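Long-range contacts in selenium-binding protein (Sulfolobus tokodaii, PDB 2ECE), which is of unknown function but is assigned to the selenium-binding protein family, whose members fold as beta propellers, and may bind selenium: residues A[55-60]-A[433-438]; A[106-111]-A[124-129]. One frame throughout, in Å; residues are numbered along the deposited sequence.

Interaction 1: residues A[55-60]-A[433-438]; sequences ETYSKI and KEFFVD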
ATOM      1  N   GLU A  55      16.519  21.009 -11.536  1.00 34.86           N
ATOM      2  CA  GLU A  55      16.736  22.155 -10.673  1.00 36.69           C
ATOM      3  C   GLU A  55      15.674  22.234  -9.578  1.00 35.46           C
ATOM      4  O   GLU A  55      15.820  22.985  -8.612  1.00 35.66           O
ATOM      5  CB  GLU A  55      16.781  23.432 -11.515  1.00 39.53           C
ATOM      6  CG  GLU A  55      18.047  23.490 -12.370  1.00 45.43           C
ATOM      7  CD  GLU A  55      18.080  24.655 -13.333  1.00 47.96           C
ATOM      8  OE1 GLU A  55      19.153  24.891 -13.930  1.00 50.97           O
ATOM      9  OE2 GLU A  55      17.042  25.330 -13.503  1.00 50.11           O
ATOM     10  N   THR A  56      14.607  21.450  -9.725  1.00 33.16           N
ATOM     11  CA  THR A  56      13.557  21.417  -8.713  1.00 30.52           C
ATOM     12  C   THR A  56      13.537  20.041  -8.048  1.00 29.63           C
ATOM     13  O   THR A  56      12.493  19.560  -7.609  1.00 29.48           O
ATOM     14  CB  THR A  56      12.159  21.734  -9.304  1.00 30.07           C
ATOM     15  OG1 THR A  56      11.937  20.970 -10.496  1.00 28.27           O
ATOM     16  CG2 THR A  56      12.043  23.219  -9.607  1.00 29.67           C
ATOM     17  N   TYR A  57      14.711  19.422  -7.973  1.00 28.20           N
ATOM     18  CA  TYR A  57      14.867  18.107  -7.359  1.00 27.41           C
ATOM     19  C   TYR A  57      14.473  18.155  -5.881  1.00 26.96           C
ATOM     20  O   TYR A  57      14.824  19.095  -5.172  1.00 26.70           O
ATOM     21  CB  TYR A  57      16.324  17.651  -7.506  1.00 27.37           C
ATOM     22  CG  TYR A  57      16.693  16.393  -6.748  1.00 26.46           C
ATOM     23  CD1 TYR A  57      16.039  15.184  -6.989  1.00 26.82           C
ATOM     24  CD2 TYR A  57      17.722  16.408  -5.805  1.00 26.61           C
ATOM     25  CE1 TYR A  57      16.406  14.018  -6.312  1.00 26.14           C
ATOM     26  CE2 TYR A  57      18.092  15.256  -5.127  1.00 26.90           C
ATOM     27  CZ  TYR A  57      17.431  14.063  -5.384  1.00 25.38           C
ATOM     28  OH  TYR A  57      17.800  12.925  -4.709  1.00 25.06           O
ATOM     29  N   SER A  58      13.733  17.143  -5.434  1.00 26.87           N
ATOM     30  CA  SER A  58      13.283  17.038  -4.045  1.00 25.96           C
ATOM     31  C   SER A  58      12.323  18.150  -3.627  1.00 26.58           C
ATOM     32  O   SER A  58      12.238  18.504  -2.445  1.00 27.19           O
ATOM     33  CB  SER A  58      14.489  17.021  -3.099  1.00 27.92           C
ATOM     34  OG  SER A  58      14.097  16.667  -1.781  1.00 28.75           O
ATOM     35  N   LYS A  59      11.595  18.693  -4.598  1.00 26.01           N
ATOM     36  CA  LYS A  59      10.634  19.757  -4.343  1.00 26.76           C
ATOM     37  C   LYS A  59       9.237  19.363  -4.792  1.00 26.70           C
ATOM     38  O   LYS A  59       9.080  18.604  -5.745  1.00 26.32           O
ATOM     39  CB  LYS A  59      11.000  21.016  -5.120  1.00 27.96           C
ATOM     40  CG  LYS A  59      12.038  21.934  -4.516  1.00 31.77           C
ATOM     41  CD  LYS A  59      12.108  23.172  -5.398  1.00 33.10           C
ATOM     42  CE  LYS A  59      12.911  24.304  -4.796  1.00 34.21           C
ATOM     43  NZ  LYS A  59      12.945  25.433  -5.763  1.00 36.53           N
ATOM     44  N   ILE A  60       8.223  19.890  -4.111  1.00 26.37           N
ATOM     45  CA  ILE A  60       6.847  19.639  -4.517  1.00 25.89           C
ATOM     46  C   ILE A  60       6.671  20.690  -5.602  1.00 26.30           C
ATOM     47  O   ILE A  60       6.745  21.887  -5.323  1.00 27.28           O
ATOM     48  CB  ILE A  60       5.855  19.934  -3.390  1.00 25.35           C
ATOM     49  CG1 ILE A  60       6.054  18.941  -2.245  1.00 26.01           C
ATOM     50  CG2 ILE A  60       4.437  19.876  -3.934  1.00 27.19           C
ATOM     51  CD1 ILE A  60       5.347  19.337  -0.959  1.00 26.42           C
ATOM     52  N   LYS A 433      20.942  11.422   2.420  1.00 33.07           N
ATOM     53  CA  LYS A 433      21.027  12.634   3.226  1.00 34.42           C
ATOM     54  C   LYS A 433      20.437  13.863   2.537  1.00 33.20           C
ATOM     55  O   LYS A 433      19.742  14.661   3.165  1.00 33.20           O
ATOM     56  CB  LYS A 433      22.492  12.911   3.591  1.00 36.34           C
ATOM     57  CG  LYS A 433      22.701  14.141   4.465  1.00 40.36           C
ATOM     58  CD  LYS A 433      24.144  14.626   4.388  1.00 44.89           C
ATOM     59  CE  LYS A 433      24.362  15.880   5.226  1.00 46.03           C
ATOM     60  NZ  LYS A 433      23.464  17.004   4.815  1.00 47.13           N
ATOM     61  N   GLU A 434      20.704  14.001   1.243  1.00 33.44           N
ATOM     62  CA  GLU A 434      20.243  15.151   0.472  1.00 33.85           C
ATOM     63  C   GLU A 434      18.740  15.258   0.212  1.00 32.47           C
ATOM     64  O   GLU A 434      18.167  16.346   0.315  1.00 32.99           O
ATOM     65  CB  GLU A 434      20.985  15.201  -0.867  1.00 38.54           C
ATOM     66  CG  GLU A 434      22.466  14.843  -0.767  1.00 44.41           C
ATOM     67  CD  GLU A 434      22.710  13.342  -0.818  1.00 47.95           C
ATOM     68  OE1 GLU A 434      22.550  12.744  -1.908  1.00 50.55           O
ATOM     69  OE2 GLU A 434      23.058  12.754   0.231  1.00 50.08           O
ATOM     70  N   PHE A 435      18.099  14.141  -0.124  1.00 30.72           N
ATOM     71  CA  PHE A 435      16.667  14.146  -0.429  1.00 27.78           C
ATOM     72  C   PHE A 435      15.738  14.229   0.781  1.00 26.13           C
ATOM     73  O   PHE A 435      15.921  13.521   1.770  1.00 24.74           O
ATOM     74  CB  PHE A 435      16.306  12.904  -1.259  1.00 27.79           C
ATOM     75  CG  PHE A 435      14.892  12.905  -1.767  1.00 27.25           C
ATOM     76  CD1 PHE A 435      13.843  12.461  -0.963  1.00 27.40           C
ATOM     77  CD2 PHE A 435      14.603  13.387  -3.040  1.00 26.12           C
ATOM     78  CE1 PHE A 435      12.518  12.501  -1.425  1.00 27.58           C
ATOM     79  CE2 PHE A 435      13.287  13.433  -3.511  1.00 28.32           C
ATOM     80  CZ  PHE A 435      12.243  12.989  -2.702  1.00 26.04           C
ATOM     81  N   PHE A 436      14.736  15.100   0.689  1.00 25.76           N
ATOM     82  CA  PHE A 436      13.756  15.244   1.761  1.00 24.76           C
ATOM     83  C   PHE A 436      12.603  16.150   1.380  1.00 24.02           C
ATOM     84  O   PHE A 436      12.798  17.228   0.822  1.00 23.61           O
ATOM     85  CB  PHE A 436      14.400  15.791   3.040  1.00 25.18           C
ATOM     86  CG  PHE A 436      13.518  15.665   4.259  1.00 23.38           C
ATOM     87  CD1 PHE A 436      12.810  16.758   4.756  1.00 24.02           C
ATOM     88  CD2 PHE A 436      13.373  14.439   4.885  1.00 22.95           C
ATOM     89  CE1 PHE A 436      11.972  16.620   5.861  1.00 23.68           C
ATOM     90  CE2 PHE A 436      12.539  14.286   5.988  1.00 23.39           C
ATOM     91  CZ  PHE A 436      11.837  15.376   6.479  1.00 24.28           C
ATOM     92  N   VAL A 437      11.394  15.688   1.674  1.00 23.05           N
ATOM     93  CA  VAL A 437      10.205  16.470   1.422  1.00 23.41           C
ATOM     94  C   VAL A 437       9.470  16.545   2.749  1.00 23.83           C
ATOM     95  O   VAL A 437       9.227  15.523   3.403  1.00 23.76           O
ATOM     96  CB  VAL A 437       9.277  15.812   0.380  1.00 24.64           C
ATOM     97  CG1 VAL A 437       8.086  16.718   0.106  1.00 20.74           C
ATOM     98  CG2 VAL A 437      10.046  15.538  -0.901  1.00 23.74           C
ATOM     99  N   ASP A 438       9.163  17.767   3.155  1.00 24.27           N
ATOM    100  CA  ASP A 438       8.428  18.025   4.378  1.00 24.69           C
ATOM    101  C   ASP A 438       7.088  18.562   3.880  1.00 23.26           C
ATOM    102  O   ASP A 438       7.035  19.588   3.207  1.00 22.91           O
ATOM    103  CB  ASP A 438       9.188  19.057   5.221  1.00 29.97           C
ATOM    104  CG  ASP A 438       8.276  19.898   6.086  1.00 33.60           C
ATOM    105  OD1 ASP A 438       7.258  19.373   6.588  1.00 33.49           O
ATOM    106  OD2 ASP A 438       8.594  21.092   6.274  1.00 38.76           O
TER
HETATM  107  O   HOH W   1      19.983  13.070  -3.318  1.00 32.80           O
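With OG anti to its backbone N (chi1 -169°), the hydroxyl of Ser58 is set beside the end of strand 429-438. The rings of Tyr57 and Phe435, each with CG anti to its own backbone N, meet next to it. Ser58, third residue of a type II turn from Thr56 to Lys59, holds the left-handed backbone more often supplied by glycine or asparagine; its small side chain fits close to the strand. Ser58 OG accepts a nearly straight hydrogen bond (168° at the hydrogen) from Phe436 N at 3.0 Å. The same OG lies over one face of the Phe435 ring, toward the rim, 3.5 Å from Phe435 CD2. Tyr57 comes to that ring's edge, Tyr57 CZ in its plane 3.7 Å from Phe435 CD2; the two rings cross obliquely, with planes 58° apart. The phenol keeps its polar tip for Lys420 NZ and for a water, which sits 2.6 Å from Tyr57 OH and donates to Glu434 OE1. Farther along, Ile60 CG1 meets Val437 CG1 at 3.8 Å, branched aliphatic groups at the margin of the interface, while Val48 touches Phe435 and Val437. Phe436 turns the other way, stacking on His377. A hairpin turn of the ring-closing blade thus packs on the outermost strand of the last full blade, as in a seven-bladed beta propeller.

Interaction 2: residues A[106-111]-A[124-129]; sequences SRIYII and KVIEPE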
ATOM      1  N   SER A 106     -15.319   7.449  -0.112  1.00 19.68           N
ATOM      2  CA  SER A 106     -15.753   6.500  -1.133  1.00 18.61           C
ATOM      3  C   SER A 106     -15.817   7.193  -2.497  1.00 18.11           C
ATOM      4  O   SER A 106     -16.297   6.627  -3.473  1.00 17.42           O
ATOM      5  CB  SER A 106     -17.127   5.914  -0.797  1.00 19.60           C
ATOM      6  OG  SER A 106     -17.081   5.151   0.392  1.00 18.43           O
ATOM      7  N   ARG A 107     -15.333   8.427  -2.553  1.00 18.01           N
ATOM      8  CA  ARG A 107     -15.322   9.181  -3.800  1.00 18.61           C
ATOM      9  C   ARG A 107     -14.134   8.707  -4.636  1.00 19.44           C
ATOM     10  O   ARG A 107     -13.147   8.216  -4.085  1.00 20.11           O
ATOM     11  CB  ARG A 107     -15.193  10.680  -3.489  1.00 19.44           C
ATOM     12  CG  ARG A 107     -15.032  11.588  -4.704  1.00 18.38           C
ATOM     13  CD  ARG A 107     -15.113  13.071  -4.310  1.00 20.81           C
ATOM     14  NE  ARG A 107     -16.414  13.431  -3.735  1.00 22.26           N
ATOM     15  CZ  ARG A 107     -16.632  13.682  -2.447  1.00 23.46           C
ATOM     16  NH1 ARG A 107     -15.639  13.615  -1.570  1.00 24.21           N
ATOM     17  NH2 ARG A 107     -17.850  14.018  -2.034  1.00 25.48           N
ATOM     18  N   ILE A 108     -14.232   8.819  -5.957  1.00 20.04           N
ATOM     19  CA  ILE A 108     -13.120   8.423  -6.828  1.00 19.56           C
ATOM     20  C   ILE A 108     -12.778   9.561  -7.781  1.00 21.02           C
ATOM     21  O   ILE A 108     -13.648  10.065  -8.504  1.00 21.61           O
ATOM     22  CB  ILE A 108     -13.442   7.189  -7.696  1.00 19.71           C
ATOM     23  CG1 ILE A 108     -13.815   5.994  -6.819  1.00 19.13           C
ATOM     24  CG2 ILE A 108     -12.209   6.815  -8.550  1.00 20.04           C
ATOM     25  CD1 ILE A 108     -14.277   4.785  -7.618  1.00 19.75           C
ATOM     26  N   TYR A 109     -11.520   9.982  -7.770  1.00 18.93           N
ATOM     27  CA  TYR A 109     -11.085  11.030  -8.679  1.00 19.53           C
ATOM     28  C   TYR A 109     -10.310  10.369  -9.814  1.00 20.42           C
ATOM     29  O   TYR A 109      -9.584   9.389  -9.595  1.00 21.80           O
ATOM     30  CB  TYR A 109     -10.164  12.027  -7.969  1.00 19.74           C
ATOM     31  CG  TYR A 109     -10.794  12.734  -6.792  1.00 20.33           C
ATOM     32  CD1 TYR A 109     -10.616  12.264  -5.492  1.00 18.66           C
ATOM     33  CD2 TYR A 109     -11.544  13.892  -6.977  1.00 21.22           C
ATOM     34  CE1 TYR A 109     -11.163  12.934  -4.404  1.00 18.75           C
ATOM     35  CE2 TYR A 109     -12.101  14.569  -5.898  1.00 20.49           C
ATOM     36  CZ  TYR A 109     -11.906  14.090  -4.614  1.00 20.41           C
ATOM     37  OH  TYR A 109     -12.445  14.772  -3.543  1.00 19.16           O
ATOM     38  N   ILE A 110     -10.478  10.896 -11.020  1.00 20.33           N
ATOM     39  CA  ILE A 110      -9.763  10.401 -12.190  1.00 19.81           C
ATOM     40  C   ILE A 110      -8.886  11.597 -12.545  1.00 22.10           C
ATOM     41  O   ILE A 110      -9.393  12.641 -12.971  1.00 22.01           O
ATOM     42  CB  ILE A 110     -10.719  10.100 -13.365  1.00 20.52           C
ATOM     43  CG1 ILE A 110     -11.860   9.186 -12.899  1.00 20.50           C
ATOM     44  CG2 ILE A 110      -9.947   9.433 -14.496  1.00 20.45           C
ATOM     45  CD1 ILE A 110     -11.405   7.846 -12.348  1.00 20.58           C
ATOM     46  N   ILE A 111      -7.578  11.447 -12.352  1.00 21.39           N
ATOM     47  CA  ILE A 111      -6.636  12.531 -12.598  1.00 21.10           C
ATOM     48  C   ILE A 111      -5.722  12.263 -13.793  1.00 21.48           C
ATOM     49  O   ILE A 111      -4.923  11.327 -13.790  1.00 20.55           O
ATOM     50  CB  ILE A 111      -5.806  12.798 -11.317  1.00 20.49           C
ATOM     51  CG1 ILE A 111      -6.763  13.099 -10.159  1.00 19.64           C
ATOM     52  CG2 ILE A 111      -4.850  13.970 -11.526  1.00 22.89           C
ATOM     53  CD1 ILE A 111      -6.097  13.229  -8.808  1.00 19.18           C
ATOM     54  N   LYS A 124     -12.433  13.963 -13.973  1.00 24.59           N
ATOM     55  CA  LYS A 124     -13.694  13.281 -13.686  1.00 25.16           C
ATOM     56  C   LYS A 124     -13.790  12.862 -12.224  1.00 25.71           C
ATOM     57  O   LYS A 124     -12.800  12.452 -11.611  1.00 23.73           O
ATOM     58  CB  LYS A 124     -13.857  12.045 -14.578  1.00 27.02           C
ATOM     59  CG  LYS A 124     -15.182  11.296 -14.366  1.00 30.22           C
ATOM     60  CD  LYS A 124     -15.445  10.287 -15.482  1.00 32.69           C
ATOM     61  CE  LYS A 124     -16.868   9.743 -15.421  1.00 34.43           C
ATOM     62  NZ  LYS A 124     -17.259   9.055 -16.684  1.00 37.04           N
ATOM     63  N   VAL A 125     -14.986  12.985 -11.663  1.00 24.34           N
ATOM     64  CA  VAL A 125     -15.221  12.602 -10.282  1.00 24.93           C
ATOM     65  C   VAL A 125     -16.404  11.648 -10.214  1.00 26.63           C
ATOM     66  O   VAL A 125     -17.453  11.909 -10.802  1.00 26.34           O
ATOM     67  CB  VAL A 125     -15.551  13.819  -9.391  1.00 26.08           C
ATOM     68  CG1 VAL A 125     -15.862  13.354  -7.971  1.00 24.56           C
ATOM     69  CG2 VAL A 125     -14.381  14.801  -9.379  1.00 23.57           C
ATOM     70  N   ILE A 126     -16.222  10.532  -9.518  1.00 24.76           N
ATOM     71  CA  ILE A 126     -17.298   9.573  -9.334  1.00 23.83           C
ATOM     72  C   ILE A 126     -17.690   9.821  -7.889  1.00 24.81           C
ATOM     73  O   ILE A 126     -16.930   9.501  -6.975  1.00 23.93           O
ATOM     74  CB  ILE A 126     -16.806   8.128  -9.486  1.00 25.14           C
ATOM     75  CG1 ILE A 126     -16.153   7.944 -10.853  1.00 26.09           C
ATOM     76  CG2 ILE A 126     -17.976   7.166  -9.334  1.00 24.79           C
ATOM     77  CD1 ILE A 126     -15.466   6.624 -11.012  1.00 30.24           C
ATOM     78  N   GLU A 127     -18.859  10.422  -7.679  1.00 23.47           N
ATOM     79  CA  GLU A 127     -19.316  10.739  -6.334  1.00 22.90           C
ATOM     80  C   GLU A 127     -19.587   9.499  -5.482  1.00 20.67           C
ATOM     81  O   GLU A 127     -19.927   8.431  -5.994  1.00 20.10           O
ATOM     82  CB  GLU A 127     -20.574  11.621  -6.399  1.00 26.14           C
ATOM     83  CG  GLU A 127     -20.353  13.011  -7.019  1.00 27.80           C
ATOM     84  CD  GLU A 127     -19.392  13.886  -6.217  1.00 29.74           C
ATOM     85  OE1 GLU A 127     -19.179  13.609  -5.020  1.00 29.30           O
ATOM     86  OE2 GLU A 127     -18.859  14.868  -6.777  1.00 34.22           O
ATOM     87  N   PRO A 128     -19.428   9.633  -4.160  1.00 19.11           N
ATOM     88  CA  PRO A 128     -19.634   8.570  -3.170  1.00 20.27           C
ATOM     89  C   PRO A 128     -20.944   7.800  -3.314  1.00 21.02           C
ATOM     90  O   PRO A 128     -20.972   6.579  -3.183  1.00 19.87           O
ATOM     91  CB  PRO A 128     -19.562   9.326  -1.847  1.00 19.73           C
ATOM     92  CG  PRO A 128     -18.551  10.390  -2.147  1.00 20.06           C
ATOM     93  CD  PRO A 128     -19.020  10.884  -3.493  1.00 19.86           C
ATOM     94  N   GLU A 129     -22.034   8.511  -3.580  1.00 22.09           N
ATOM     95  CA  GLU A 129     -23.319   7.841  -3.697  1.00 23.16           C
ATOM     96  C   GLU A 129     -23.464   6.998  -4.954  1.00 23.12           C
ATOM     97  O   GLU A 129     -24.222   6.024  -4.965  1.00 23.96           O
ATOM     98  CB  GLU A 129     -24.439   8.872  -3.548  1.00 23.79           C
ATOM     99  CG  GLU A 129     -24.306   9.580  -2.206  1.00 27.29           C
ATOM    100  CD  GLU A 129     -24.017   8.577  -1.080  1.00 30.30           C
ATOM    101  OE1 GLU A 129     -23.484   8.942  -0.000  1.00 29.70           O
ATOM    102  OE2 GLU A 129     -24.343   7.394  -1.283  0.50 26.36           O
TER
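Arg107 and Glu127 form a side-on salt bridge in which two guanidinium nitrogens converge on one carboxylate oxygen. Arg107 NE lies 3.1 Å from Glu127 OE1 and gives the straighter bond (160° at the hydrogen); Arg107 NH2, at 3.3 Å from the same OE1, is more bent. OE1 lies almost in the guanidinium plane; the two planes are 69° apart, and NE meets OE1 from above the carboxylate plane. The arginine chain runs extended to CD and bends at chi3 (-62°), which brings NE to the acid, while NH1 turns to a salt bridge with Asp71. Pro128 CG rests over one guanidinium face, and the rigid, compact proline ring packs alongside the arginine stem, 3.6 Å from Arg107 CB.

Beyond this end the two segments form antiparallel strands. Ile108 and Ile126 pair through two bonds, Ile126 N to Ile108 O at 2.8 Å and Ile108 N to Ile126 O at 3.0 Å; Ile110 N then bonds to Lys124 O at 2.9 Å, with a weak return bond. Beta-branched residues suit these extended positions: Ile108, Ile110 and Ile126 share one face, and Val131 of helix 128-135 packs on Ile108 and Ile126. On the other face Val125 CG2 lies 3.8 Å from Tyr109 CD2, and Tyr109 OH bonds to Asp71. Arg107, held by two acids and in cation-pi contact with Tyr68, should favour its protonated state and Glu127 its ionised one, consistent with an ion pair that ties Arg107 to the N-cap position of helix 128-135.

From the N terminus, the chain passes through strand 44-49 and reaches the turn at residues 55-60, whose partner, 433-438, comes only near the C terminus; interaction 1 therefore closes a loop of most of the protein. Interaction 2 is nested inside that loop and closes a far smaller one, the hairpin of strands 108-112 and 121-126. Their centres lie about 30 Å apart, and their nearest atoms about 13 Å, so the two do not touch. Interaction 2 pairs two strands of one four-stranded sheet and reaches the start of helix 128-135, whereas interaction 1 joins two sheets, the first of which is completed by the C-terminal strand 443-449. The Cys86–Cys460 disulfide crosses interaction 1 along the sequence and encloses interaction 2.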